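Alternansucrase (Leuconostoc mesenteroides, PDB 6HVG) is a large multidomain protein of glycoside hydrolase family 70 that combines a barrel of parallel strands with repeats of the choline-binding and cell-wall-binding type. Local coordinates at residues L691-N696 and H752-Q757; S685-S690 and A812-N817; G295-R300 and G326-G331; F1369-D1372 and N1376-Y1379. All blocks are in the same frame, centred on the assembly; numbering follows the deposited sequence.

Interaction 1. Residues L691-N696 and H752-Q757; sequences LTHGAN and HDYDAQ
H693 and D755 reach out from opposite directions and meet in one well-directed bond. The N-H on NE2 of H693 donates to OD2 of D755 over 2.8 Å, with an angle of 162° at the hydrogen. The acceptor lies close to the imidazole plane. On the carboxylate the donor comes from the syn side, somewhat out of the carboxylate plane; ring and carboxylate planes stand 67° apart. Histidine suits the place, since its rigid ring carries an N-H at the far tip, and the short aspartate side chain offers an oxygen to it from the loop. With chi1 of -57° the CG of H693 stands anti to its carbonyl carbon, which sends the ring across to the loop just as the chain leaves the helix.

Round this close polar point the packing is thinner. The methyl CG2 of T692 approaches OD2 of D755 at 3.8 Å, and OH of Y754 lies at the imidazole edge, 3.8 Å from CE1 of H693. The Y754 ring also has OD1 of D755 above one face, near its rim. The total buried surface is small, about 106 Å². Beyond H693 the backbone turns away through G694, whose backbone angles suit a glycine, and runs to the exposed N696.

R750 holds the carbonyl of D755, while A756 is the N-cap residue of helix 757-766. The contact thus joins the C-terminal end of helix 681-692 to the loop between barrel strand 745-747 and helix 757-766, with Y754 leaning on T684 of the first helix.

Interaction 2. Residues S685-S690 and A812-N817; sequences SQFGNS and AMLLTN
The helical layer outside the parallel barrel supplies both sides of this contact: F687 of helix 681-692, which follows strand 678-679, lies against M813 and L814 of helix 807-814, in the link between strands 745-747 and 821-825. All three side chains are buried and no hydrogen bond crosses. CE1 at the edge of the F687 ring comes to 4.0 Å from CB of M813. The methionine side chain runs past the phenylalanine in the opposite sense, and the bend at chi3 (59°) keeps the terminal methyl as well as the sulfur beside the ring, SD 4.2 Å from CE1 of F687. On the far edge of the ring CE2 of F687 meets CD1 of L814, also at 4.2 Å, so the ring has apolar neighbours at both of its outer corners. A flat, wide ring suits a place where one residue must span the gap between helices whose nearest CA atoms, those of F687 and M813, are 9.4 Å apart.

Two side-chain bonds lie within the segments. NE2 of Q686 donates in its amide plane to OG of S690 (3.1 Å), one turn further along the helix, and that hydroxyl also lies within bonding distance of the backbone oxygens of S699 and N700, of which it can serve one at a time. OG1 of T816 gives its proton to a lone pair of the A812 carbonyl over 2.8 Å. M813 and T816 reach on to strand 910-915 of the large antiparallel sheet. The contact is apolar helix-to-helix packing in the helical layer round the (beta/alpha)8-type barrel of family 70.

Interaction 3. Residues G295-R300 and G326-G331; sequences GKLQGR and GVMLTG
L297 and M328 meet at a slant, branch end against sulfur: CD2 of the leucine lies 4.1 Å from SD of the methionine. The leucine's CG stands anti to its backbone N (chi1 -167°), which carries the isobutyl group beside the strand and presents one methyl to the methionine. M328 starts toward the strand at its CB and then runs extended beyond CG (chi2 172°, chi3 168°), so that the polarisable sulfur, rather than the terminal methyl, is what the leucine touches. An unbranched, flexible side chain suits this loop, because it can carry its sulfur across to the leucine methyl.

The nearest CA atoms, those of L297 and M328, are 6.6 Å apart, and no hydrogen bond links the segments. Beside the apolar pair, the backbone of G326 faces that of L297, their O atoms 4.4 Å apart. G326 has a positive phi in a conformation that calls for glycine, and it turns the chain shortly after strand 319-322, where the carboxylate of D323 accepts the N-H of V327.

Segment 326-331 runs from a cell-wall-binding repeat into a choline-binding repeat, consistent with hairpins packed one on the next. F320 of strand 319-322 touches both L297 and M328, and F322 adds to the methionine side. Strand 296-300 is one of the two edge strands of its four-stranded antiparallel sheet, bonded to strand 286-293. The contact therefore sets that sheet's edge against the loop leading from strand 319-322 to strand 333-335.

Interaction 4. Residues F1369-D1372 and N1376-Y1379; sequences FGTD and NVYY
OD1 of D1372 takes two N-H groups from N1376, both weakly: the backbone N at 2.7 Å, strongly bent (125°), and the side-chain ND2 at 3.3 Å. The return bond is straighter, D1372 N giving its proton to O of N1376 over 3.1 Å, in the carbonyl plane. D1372 has its CG between backbone N and carbonyl carbon (chi1 78°), which folds the carboxylate back over the turn. Aspartate suits the turn as a short acceptor for its N-H groups, and asparagine adds a side-chain N-H that answers the carboxylate.

Further from the turn, G1370 and Y1378 form a hydrogen-bonded antiparallel pair: G1370 N to Y1378 O at 2.9 Å and Y1378 N to G1370 O at 3.0 Å. G1370 has no side chain to compete with the tyrosine ring, which comes edge-on to the glycine carbonyl and has CE1 4.0 Å from CB of D1372.

F1369, T1371, V1377 and Y1379 share the other face. The rings of F1369 and Y1379 make a T-shaped stack, planes at 66° and centroids 5.1 Å apart, with CD2 of the tyrosine over the middle of the phenylalanine ring. CG1 of V1377 closes in on CD2 of F1369 at 3.7 Å. Y352 packs on this face, and A353 bonds the T1371 strand. A two-stranded hairpin rich in aromatic residues is the building element of choline-binding-type repeats, to which this cell-wall-binding repeat belongs.

How the interactions relate
Interactions 1 and 2 form one neighbourhood of the family 70 barrel: their centres are 12 Å apart and both use helix 681-692, one at its end and one along its side, while interaction 1 is nested within the loop that interaction 2 closes. L691 also packs on M813, tying the two together. Interactions 3 and 4 belong to the repeat region, 26 Å apart between centres and on the same side of the chain's centre. Along the sequence interaction 3 comes first and interaction 4 last, so repeats from both sides of the barrel sequence lie near each other, some 56 to 72 Å from the barrel contacts, centre to centre.

Interaction 1. Residues L691-N696 and H752-Q757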
loop_
_atom_site.group_PDB
_atom_site.type_symbol
_atom_site.label_atom_id
_atom_site.label_comp_id
_atom_site.label_asym_id
_atom_site.label_seq_id
_atom_site.Cartn_x
_atom_site.Cartn_y
_atom_site.Cartn_z
ATOM N N LEU A 691 -1.035 25.449 -0.064
ATOM C CA LEU A 691 -0.870 25.840 1.341
ATOM C C LEU A 691 -0.311 24.755 2.247
ATOM O O LEU A 691 0.629 24.970 2.992
ATOM C CB LEU A 691 -2.221 26.238 1.904
ATOM C CG LEU A 691 -2.806 27.557 1.457
ATOM C CD1 LEU A 691 -4.278 27.612 1.835
ATOM C CD2 LEU A 691 -2.045 28.704 2.094
ATOM N N THR A 692 -0.945 23.604 2.202
ATOM C CA THR A 692 -0.783 22.559 3.178
ATOM C C THR A 692 0.503 21.761 3.048
ATOM O O THR A 692 1.036 21.351 4.055
ATOM C CB THR A 692 -2.030 21.638 3.056
ATOM O OG1 THR A 692 -3.182 22.386 3.467
ATOM C CG2 THR A 692 -1.909 20.410 3.887
ATOM N N HIS A 693 0.988 21.505 1.836
ATOM C CA HIS A 693 2.159 20.646 1.662
ATOM C C HIS A 693 3.431 21.389 1.253
ATOM O O HIS A 693 3.470 22.082 0.225
ATOM C CB HIS A 693 1.895 19.566 0.644
ATOM C CG HIS A 693 0.722 18.715 0.962
ATOM N ND1 HIS A 693 -0.140 18.283 -0.020
ATOM C CD2 HIS A 693 0.250 18.227 2.133
ATOM C CE1 HIS A 693 -1.090 17.552 0.533
ATOM N NE2 HIS A 693 -0.881 17.508 1.839
ATOM N N GLY A 694 4.479 21.196 2.051
ATOM C CA GLY A 694 5.805 21.662 1.709
ATOM C C GLY A 694 6.170 23.007 2.276
ATOM O O GLY A 694 5.349 23.922 2.310
ATOM N N ALA A 695 7.442 23.117 2.653
ATOM C CA ALA A 695 7.973 24.332 3.262
ATOM C C ALA A 695 8.098 25.474 2.276
ATOM O O ALA A 695 7.984 26.635 2.673
ATOM C CB ALA A 695 9.328 24.092 3.898
ATOM N N ASN A 696 8.302 25.177 1.000
ATOM C CA ASN A 696 8.598 26.271 0.088
ATOM C C ASN A 696 7.897 26.233 -1.255
ATOM O O ASN A 696 6.985 27.026 -1.475
ATOM C CB ASN A 696 10.104 26.473 -0.058
ATOM C CG ASN A 696 10.842 25.179 -0.173
ATOM O OD1 ASN A 696 10.276 24.164 -0.592
ATOM N ND2 ASN A 696 12.110 25.193 0.192
ATOM N N HIS A 752 -9.502 11.516 8.809
ATOM C CA HIS A 752 -8.968 10.424 9.623
ATOM C C HIS A 752 -8.028 9.573 8.764
ATOM O O HIS A 752 -7.096 8.959 9.276
ATOM C CB HIS A 752 -10.108 9.563 10.207
ATOM C CG HIS A 752 -10.751 8.628 9.208
ATOM N ND1 HIS A 752 -11.802 9.004 8.398
ATOM C CD2 HIS A 752 -10.485 7.337 8.890
ATOM C CE1 HIS A 752 -12.154 7.988 7.626
ATOM N NE2 HIS A 752 -11.370 6.962 7.905
ATOM N N ASP A 753 -8.297 9.574 7.452
ATOM C CA ASP A 753 -7.534 8.827 6.474
ATOM C C ASP A 753 -6.892 9.726 5.413
ATOM O O ASP A 753 -6.523 9.250 4.341
ATOM C CB ASP A 753 -8.433 7.785 5.789
ATOM C CG ASP A 753 -9.604 8.410 5.012
ATOM O OD1 ASP A 753 -9.814 9.645 5.076
ATOM O OD2 ASP A 753 -10.322 7.657 4.319
ATOM N N TYR A 754 -6.739 11.011 5.699
ATOM C CA TYR A 754 -6.047 11.887 4.768
ATOM C C TYR A 754 -5.143 12.835 5.532
ATOM O O TYR A 754 -5.608 13.530 6.406
ATOM C CB TYR A 754 -7.029 12.630 3.865
ATOM C CG TYR A 754 -6.344 13.474 2.816
ATOM C CD1 TYR A 754 -5.986 12.954 1.586
ATOM C CD2 TYR A 754 -6.031 14.789 3.073
ATOM C CE1 TYR A 754 -5.346 13.729 0.634
ATOM C CE2 TYR A 754 -5.390 15.573 2.134
ATOM C CZ TYR A 754 -5.047 15.044 0.917
ATOM O OH TYR A 754 -4.409 15.873 0.027
ATOM N N ASP A 755 -3.856 12.828 5.170
ATOM C CA ASP A 755 -2.790 13.568 5.859
ATOM C C ASP A 755 -2.693 13.272 7.354
ATOM O O ASP A 755 -2.332 14.149 8.143
ATOM C CB ASP A 755 -2.926 15.074 5.625
ATOM C CG ASP A 755 -2.606 15.478 4.196
ATOM O OD1 ASP A 755 -2.276 14.587 3.393
ATOM O OD2 ASP A 755 -2.682 16.688 3.876
ATOM N N ALA A 756 -2.972 12.031 7.733
ATOM C CA ALA A 756 -2.837 11.622 9.124
ATOM C C ALA A 756 -1.991 10.358 9.229
ATOM O O ALA A 756 -0.912 10.374 9.801
ATOM C CB ALA A 756 -4.222 11.411 9.745
ATOM N N GLN A 757 -2.502 9.277 8.654
ATOM C CA GLN A 757 -1.888 7.955 8.724
ATOM C C GLN A 757 -0.432 7.931 8.260
ATOM O O GLN A 757 0.399 7.264 8.871
ATOM C CB GLN A 757 -2.680 6.926 7.899
ATOM C CG GLN A 757 -3.951 7.441 7.221
ATOM C CD GLN A 757 -3.995 7.181 5.754
ATOM O OE1 GLN A 757 -4.819 7.746 5.053
ATOM N NE2 GLN A 757 -3.080 6.366 5.269
#

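Interaction 2. Residues S685-S690 and A812-N817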
loop_
_atom_site.group_PDB
_atom_site.type_symbol
_atom_site.label_atom_id
_atom_site.label_comp_id
_atom_site.label_asym_id
_atom_site.label_seq_id
_atom_site.Cartn_x
_atom_site.Cartn_y
_atom_site.Cartn_z
ATOM N N SER A 685 -7.230 18.902 -2.832
ATOM C CA SER A 685 -5.986 18.785 -3.592
ATOM C C SER A 685 -5.258 20.120 -3.717
ATOM O O SER A 685 -4.054 20.197 -3.491
ATOM C CB SER A 685 -6.302 18.241 -4.975
ATOM O OG SER A 685 -5.170 18.194 -5.777
ATOM N N GLN A 686 -5.999 21.177 -4.047
ATOM C CA GLN A 686 -5.410 22.494 -4.205
ATOM C C GLN A 686 -4.884 23.041 -2.865
ATOM O O GLN A 686 -3.929 23.809 -2.854
ATOM C CB GLN A 686 -6.430 23.456 -4.805
ATOM C CG GLN A 686 -5.835 24.685 -5.470
ATOM C CD GLN A 686 -4.943 24.311 -6.612
ATOM O OE1 GLN A 686 -5.395 23.741 -7.589
ATOM N NE2 GLN A 686 -3.660 24.596 -6.483
ATOM N N PHE A 687 -5.504 22.675 -1.743
ATOM C CA PHE A 687 -4.957 23.047 -0.447
ATOM C C PHE A 687 -3.593 22.406 -0.273
ATOM O O PHE A 687 -2.673 23.024 0.249
ATOM C CB PHE A 687 -5.850 22.588 0.715
ATOM C CG PHE A 687 -7.131 23.365 0.870
ATOM C CD1 PHE A 687 -7.142 24.738 0.810
ATOM C CD2 PHE A 687 -8.327 22.704 1.121
ATOM C CE1 PHE A 687 -8.320 25.432 0.984
ATOM C CE2 PHE A 687 -9.506 23.394 1.286
ATOM C CZ PHE A 687 -9.501 24.761 1.232
ATOM N N GLY A 688 -3.479 21.152 -0.705
ATOM C CA GLY A 688 -2.213 20.427 -0.668
ATOM C C GLY A 688 -1.100 21.177 -1.386
ATOM O O GLY A 688 -0.042 21.379 -0.822
ATOM N N ASN A 689 -1.358 21.604 -2.621
ATOM C CA ASN A 689 -0.349 22.208 -3.466
ATOM C C ASN A 689 -0.051 23.662 -3.130
ATOM O O ASN A 689 1.097 24.092 -3.244
ATOM C CB ASN A 689 -0.779 22.120 -4.933
ATOM C CG ASN A 689 -0.922 20.690 -5.419
ATOM O OD1 ASN A 689 -0.251 19.783 -4.921
ATOM N ND2 ASN A 689 -1.795 20.479 -6.385
ATOM N N SER A 690 -1.069 24.417 -2.737
ATOM C CA SER A 690 -0.908 25.853 -2.480
ATOM C C SER A 690 -0.664 26.270 -1.035
ATOM O O SER A 690 -0.139 27.345 -0.808
ATOM C CB SER A 690 -2.123 26.605 -2.999
ATOM O OG SER A 690 -2.224 26.450 -4.398
ATOM N N ALA A 812 -9.840 28.786 7.031
ATOM C CA ALA A 812 -10.446 30.080 6.728
ATOM C C ALA A 812 -11.146 30.025 5.382
ATOM O O ALA A 812 -12.263 30.532 5.231
ATOM C CB ALA A 812 -9.409 31.195 6.736
ATOM N N MET A 813 -10.499 29.409 4.402
ATOM C CA MET A 813 -11.099 29.241 3.079
ATOM C C MET A 813 -12.207 28.190 3.083
ATOM O O MET A 813 -13.297 28.430 2.562
ATOM C CB MET A 813 -10.032 28.876 2.056
ATOM C CG MET A 813 -8.998 29.980 1.854
ATOM S SD MET A 813 -7.724 29.574 0.651
ATOM C CE MET A 813 -8.720 29.268 -0.818
ATOM N N LEU A 814 -11.933 27.037 3.687
ATOM C CA LEU A 814 -12.915 25.960 3.745
ATOM C C LEU A 814 -14.235 26.443 4.304
ATOM O O LEU A 814 -15.300 26.106 3.783
ATOM C CB LEU A 814 -12.417 24.806 4.617
ATOM C CG LEU A 814 -13.308 23.574 4.602
ATOM C CD1 LEU A 814 -13.170 22.842 3.276
ATOM C CD2 LEU A 814 -12.959 22.648 5.757
ATOM N N LEU A 815 -14.148 27.241 5.360
ATOM C CA LEU A 815 -15.318 27.633 6.148
ATOM C C LEU A 815 -16.063 28.854 5.629
ATOM O O LEU A 815 -17.133 29.160 6.134
ATOM C CB LEU A 815 -14.911 27.864 7.605
ATOM C CG LEU A 815 -14.376 26.618 8.328
ATOM C CD1 LEU A 815 -13.815 26.988 9.681
ATOM C CD2 LEU A 815 -15.428 25.532 8.486
ATOM N N THR A 816 -15.510 29.543 4.628
ATOM C CA THR A 816 -16.185 30.679 3.970
ATOM C C THR A 816 -16.640 30.385 2.532
ATOM O O THR A 816 -17.325 31.199 1.925
ATOM C CB THR A 816 -15.272 31.926 3.936
ATOM O OG1 THR A 816 -14.016 31.620 3.298
ATOM C CG2 THR A 816 -15.006 32.412 5.334
ATOM N N ASN A 817 -16.264 29.235 1.973
ATOM C CA ASN A 817 -16.672 28.887 0.605
ATOM C C ASN A 817 -18.178 28.648 0.467
ATOM O O ASN A 817 -18.784 27.880 1.240
ATOM C CB ASN A 817 -15.925 27.634 0.114
ATOM C CG ASN A 817 -14.570 27.945 -0.529
ATOM O OD1 ASN A 817 -14.249 29.085 -0.820
ATOM N ND2 ASN A 817 -13.766 26.897 -0.750
#

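Interaction 3. Residues G295-R300 and G326-G331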
loop_
_atom_site.group_PDB
_atom_site.type_symbol
_atom_site.label_atom_id
_atom_site.label_comp_id
_atom_site.label_asym_id
_atom_site.label_seq_id
_atom_site.Cartn_x
_atom_site.Cartn_y
_atom_site.Cartn_z
ATOM N N GLY A 295 44.970 -6.945 -35.145
ATOM C CA GLY A 295 43.570 -7.165 -35.498
ATOM C C GLY A 295 42.902 -8.350 -34.818
ATOM O O GLY A 295 41.796 -8.724 -35.198
ATOM N N LYS A 296 43.541 -8.928 -33.803
ATOM C CA LYS A 296 43.083 -10.194 -33.212
ATOM C C LYS A 296 42.889 -10.082 -31.690
ATOM O O LYS A 296 43.710 -9.472 -30.997
ATOM C CB LYS A 296 44.063 -11.335 -33.550
ATOM N N LEU A 297 41.801 -10.662 -31.178
ATOM C CA LEU A 297 41.580 -10.687 -29.726
ATOM C C LEU A 297 42.687 -11.524 -29.098
ATOM O O LEU A 297 43.125 -12.515 -29.690
ATOM C CB LEU A 297 40.218 -11.278 -29.370
ATOM C CG LEU A 297 39.780 -11.057 -27.926
ATOM C CD1 LEU A 297 39.427 -9.598 -27.679
ATOM C CD2 LEU A 297 38.594 -11.938 -27.568
ATOM N N GLN A 298 43.169 -11.084 -27.936
ATOM C CA GLN A 298 44.173 -11.807 -27.146
ATOM C C GLN A 298 43.609 -11.883 -25.756
ATOM O O GLN A 298 42.790 -11.048 -25.365
ATOM C CB GLN A 298 45.505 -11.065 -27.066
ATOM C CG GLN A 298 46.534 -11.405 -28.139
ATOM C CD GLN A 298 47.745 -10.480 -28.141
ATOM O OE1 GLN A 298 48.283 -10.154 -29.202
ATOM N NE2 GLN A 298 48.181 -10.052 -26.953
ATOM N N GLY A 299 44.084 -12.858 -24.986
ATOM C CA GLY A 299 43.645 -13.028 -23.600
ATOM C C GLY A 299 44.793 -12.807 -22.638
ATOM O O GLY A 299 45.924 -13.239 -22.870
ATOM N N ARG A 300 44.478 -12.129 -21.545
ATOM C CA ARG A 300 45.425 -11.828 -20.499
ATOM C C ARG A 300 44.860 -12.363 -19.201
ATOM O O ARG A 300 43.694 -12.110 -18.891
ATOM C CB ARG A 300 45.565 -10.305 -20.400
ATOM C CG ARG A 300 46.840 -9.817 -19.723
ATOM C CD ARG A 300 48.075 -10.057 -20.557
ATOM N NE ARG A 300 48.024 -9.429 -21.866
ATOM C CZ ARG A 300 49.075 -9.306 -22.673
ATOM N NH1 ARG A 300 48.917 -8.719 -23.855
ATOM N NH2 ARG A 300 50.278 -9.767 -22.315
ATOM N N GLY A 326 48.343 -18.283 -29.280
ATOM C CA GLY A 326 47.656 -17.187 -28.585
ATOM C C GLY A 326 46.294 -16.757 -29.134
ATOM O O GLY A 326 45.578 -15.957 -28.510
ATOM N N VAL A 327 45.928 -17.300 -30.292
ATOM C CA VAL A 327 44.772 -16.819 -31.061
ATOM C C VAL A 327 43.491 -17.503 -30.595
ATOM O O VAL A 327 43.464 -18.727 -30.421
ATOM C CB VAL A 327 44.952 -17.087 -32.579
ATOM C CG1 VAL A 327 43.734 -16.616 -33.371
ATOM C CG2 VAL A 327 46.239 -16.444 -33.091
ATOM N N MET A 328 42.426 -16.718 -30.417
ATOM C CA MET A 328 41.142 -17.248 -29.961
ATOM C C MET A 328 40.561 -18.224 -30.987
ATOM O O MET A 328 40.623 -17.992 -32.196
ATOM C CB MET A 328 40.137 -16.117 -29.691
ATOM C CG MET A 328 39.103 -15.947 -30.787
ATOM S SD MET A 328 37.799 -14.787 -30.391
ATOM C CE MET A 328 37.039 -14.594 -32.005
ATOM N N LEU A 329 39.997 -19.316 -30.491
ATOM C CA LEU A 329 39.364 -20.316 -31.335
ATOM C C LEU A 329 37.872 -20.031 -31.534
ATOM O O LEU A 329 37.219 -19.388 -30.718
ATOM C CB LEU A 329 39.571 -21.720 -30.746
ATOM C CG LEU A 329 40.961 -22.368 -30.873
ATOM C CD1 LEU A 329 40.942 -23.793 -30.341
ATOM C CD2 LEU A 329 41.455 -22.362 -32.310
ATOM N N THR A 330 37.347 -20.555 -32.631
ATOM C CA THR A 330 35.946 -20.394 -33.027
ATOM C C THR A 330 35.342 -21.771 -33.310
ATOM O O THR A 330 36.040 -22.759 -33.536
ATOM C CB THR A 330 35.802 -19.533 -34.307
ATOM O OG1 THR A 330 34.433 -19.488 -34.691
ATOM C CG2 THR A 330 36.609 -20.099 -35.498
ATOM N N GLY A 331 34.028 -21.839 -33.273
ATOM C CA GLY A 331 33.330 -23.020 -33.742
ATOM C C GLY A 331 33.414 -24.201 -32.798
ATOM O O GLY A 331 33.747 -24.076 -31.617
#

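Interaction 4. Residues F1369-D1372 and N1376-Y1379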
loop_
_atom_site.group_PDB
_atom_site.type_symbol
_atom_site.label_atom_id
_atom_site.label_comp_id
_atom_site.label_asym_id
_atom_site.label_seq_id
_atom_site.Cartn_x
_atom_site.Cartn_y
_atom_site.Cartn_z
ATOM N N PHE A 1369 19.482 -21.509 -25.034
ATOM C CA PHE A 1369 19.151 -21.556 -26.435
ATOM C C PHE A 1369 19.092 -22.977 -26.969
ATOM O O PHE A 1369 19.894 -23.818 -26.583
ATOM C CB PHE A 1369 20.153 -20.724 -27.245
ATOM C CG PHE A 1369 20.050 -19.242 -26.997
ATOM C CD1 PHE A 1369 20.811 -18.659 -25.993
ATOM C CD2 PHE A 1369 19.213 -18.420 -27.771
ATOM C CE1 PHE A 1369 20.753 -17.303 -25.760
ATOM C CE2 PHE A 1369 19.154 -17.061 -27.534
ATOM C CZ PHE A 1369 19.913 -16.513 -26.518
ATOM N N GLY A 1370 18.158 -23.224 -27.890
ATOM C CA GLY A 1370 17.928 -24.568 -28.422
ATOM C C GLY A 1370 17.756 -24.545 -29.907
ATOM O O GLY A 1370 16.922 -23.802 -30.408
ATOM N N THR A 1371 18.552 -25.343 -30.612
ATOM C CA THR A 1371 18.502 -25.402 -32.073
ATOM C C THR A 1371 17.495 -26.453 -32.501
ATOM O O THR A 1371 17.467 -27.532 -31.930
ATOM C CB THR A 1371 19.873 -25.765 -32.680
ATOM O OG1 THR A 1371 20.890 -24.973 -32.058
ATOM C CG2 THR A 1371 19.896 -25.482 -34.173
ATOM N N ASP A 1372 16.672 -26.129 -33.500
ATOM C CA ASP A 1372 15.742 -27.097 -34.084
ATOM C C ASP A 1372 16.453 -27.926 -35.151
ATOM O O ASP A 1372 17.644 -27.740 -35.389
ATOM C CB ASP A 1372 14.454 -26.416 -34.608
ATOM C CG ASP A 1372 14.639 -25.721 -35.948
ATOM O OD1 ASP A 1372 15.665 -25.037 -36.165
ATOM O OD2 ASP A 1372 13.726 -25.814 -36.784
ATOM N N ASN A 1376 17.493 -23.278 -36.988
ATOM C CA ASN A 1376 16.968 -22.084 -36.323
ATOM C C ASN A 1376 17.167 -22.127 -34.805
ATOM O O ASN A 1376 16.921 -23.143 -34.176
ATOM C CB ASN A 1376 15.460 -21.922 -36.582
ATOM C CG ASN A 1376 15.120 -21.880 -38.050
ATOM O OD1 ASN A 1376 15.301 -20.858 -38.687
ATOM N ND2 ASN A 1376 14.617 -22.980 -38.590
ATOM N N VAL A 1377 17.556 -21.007 -34.206
ATOM C CA VAL A 1377 17.798 -20.964 -32.769
ATOM C C VAL A 1377 16.634 -20.293 -32.060
ATOM O O VAL A 1377 16.141 -19.269 -32.507
ATOM C CB VAL A 1377 19.124 -20.250 -32.414
ATOM C CG1 VAL A 1377 19.345 -20.293 -30.915
ATOM C CG2 VAL A 1377 20.288 -20.928 -33.136
ATOM N N TYR A 1378 16.187 -20.902 -30.961
ATOM C CA TYR A 1378 15.127 -20.365 -30.111
ATOM C C TYR A 1378 15.670 -20.243 -28.686
ATOM O O TYR A 1378 16.723 -20.804 -28.384
ATOM C CB TYR A 1378 13.919 -21.299 -30.119
ATOM C CG TYR A 1378 13.308 -21.556 -31.483
ATOM C CD1 TYR A 1378 13.876 -22.447 -32.378
ATOM C CD2 TYR A 1378 12.125 -20.905 -31.867
ATOM C CE1 TYR A 1378 13.296 -22.673 -33.623
ATOM C CE2 TYR A 1378 11.542 -21.127 -33.102
ATOM C CZ TYR A 1378 12.120 -22.013 -33.974
ATOM O OH TYR A 1378 11.523 -22.230 -35.186
ATOM N N TYR A 1379 14.975 -19.507 -27.819
ATOM C CA TYR A 1379 15.347 -19.435 -26.411
ATOM C C TYR A 1379 14.195 -19.896 -25.527
ATOM O O TYR A 1379 13.034 -19.672 -25.839
ATOM C CB TYR A 1379 15.751 -18.006 -26.008
ATOM C CG TYR A 1379 16.102 -17.827 -24.524
ATOM C CD1 TYR A 1379 15.150 -17.451 -23.595
ATOM C CD2 TYR A 1379 17.400 -18.041 -24.063
ATOM C CE1 TYR A 1379 15.472 -17.291 -22.253
ATOM C CE2 TYR A 1379 17.727 -17.884 -22.718
ATOM C CZ TYR A 1379 16.760 -17.503 -21.827
ATOM O OH TYR A 1379 17.081 -17.380 -20.494
#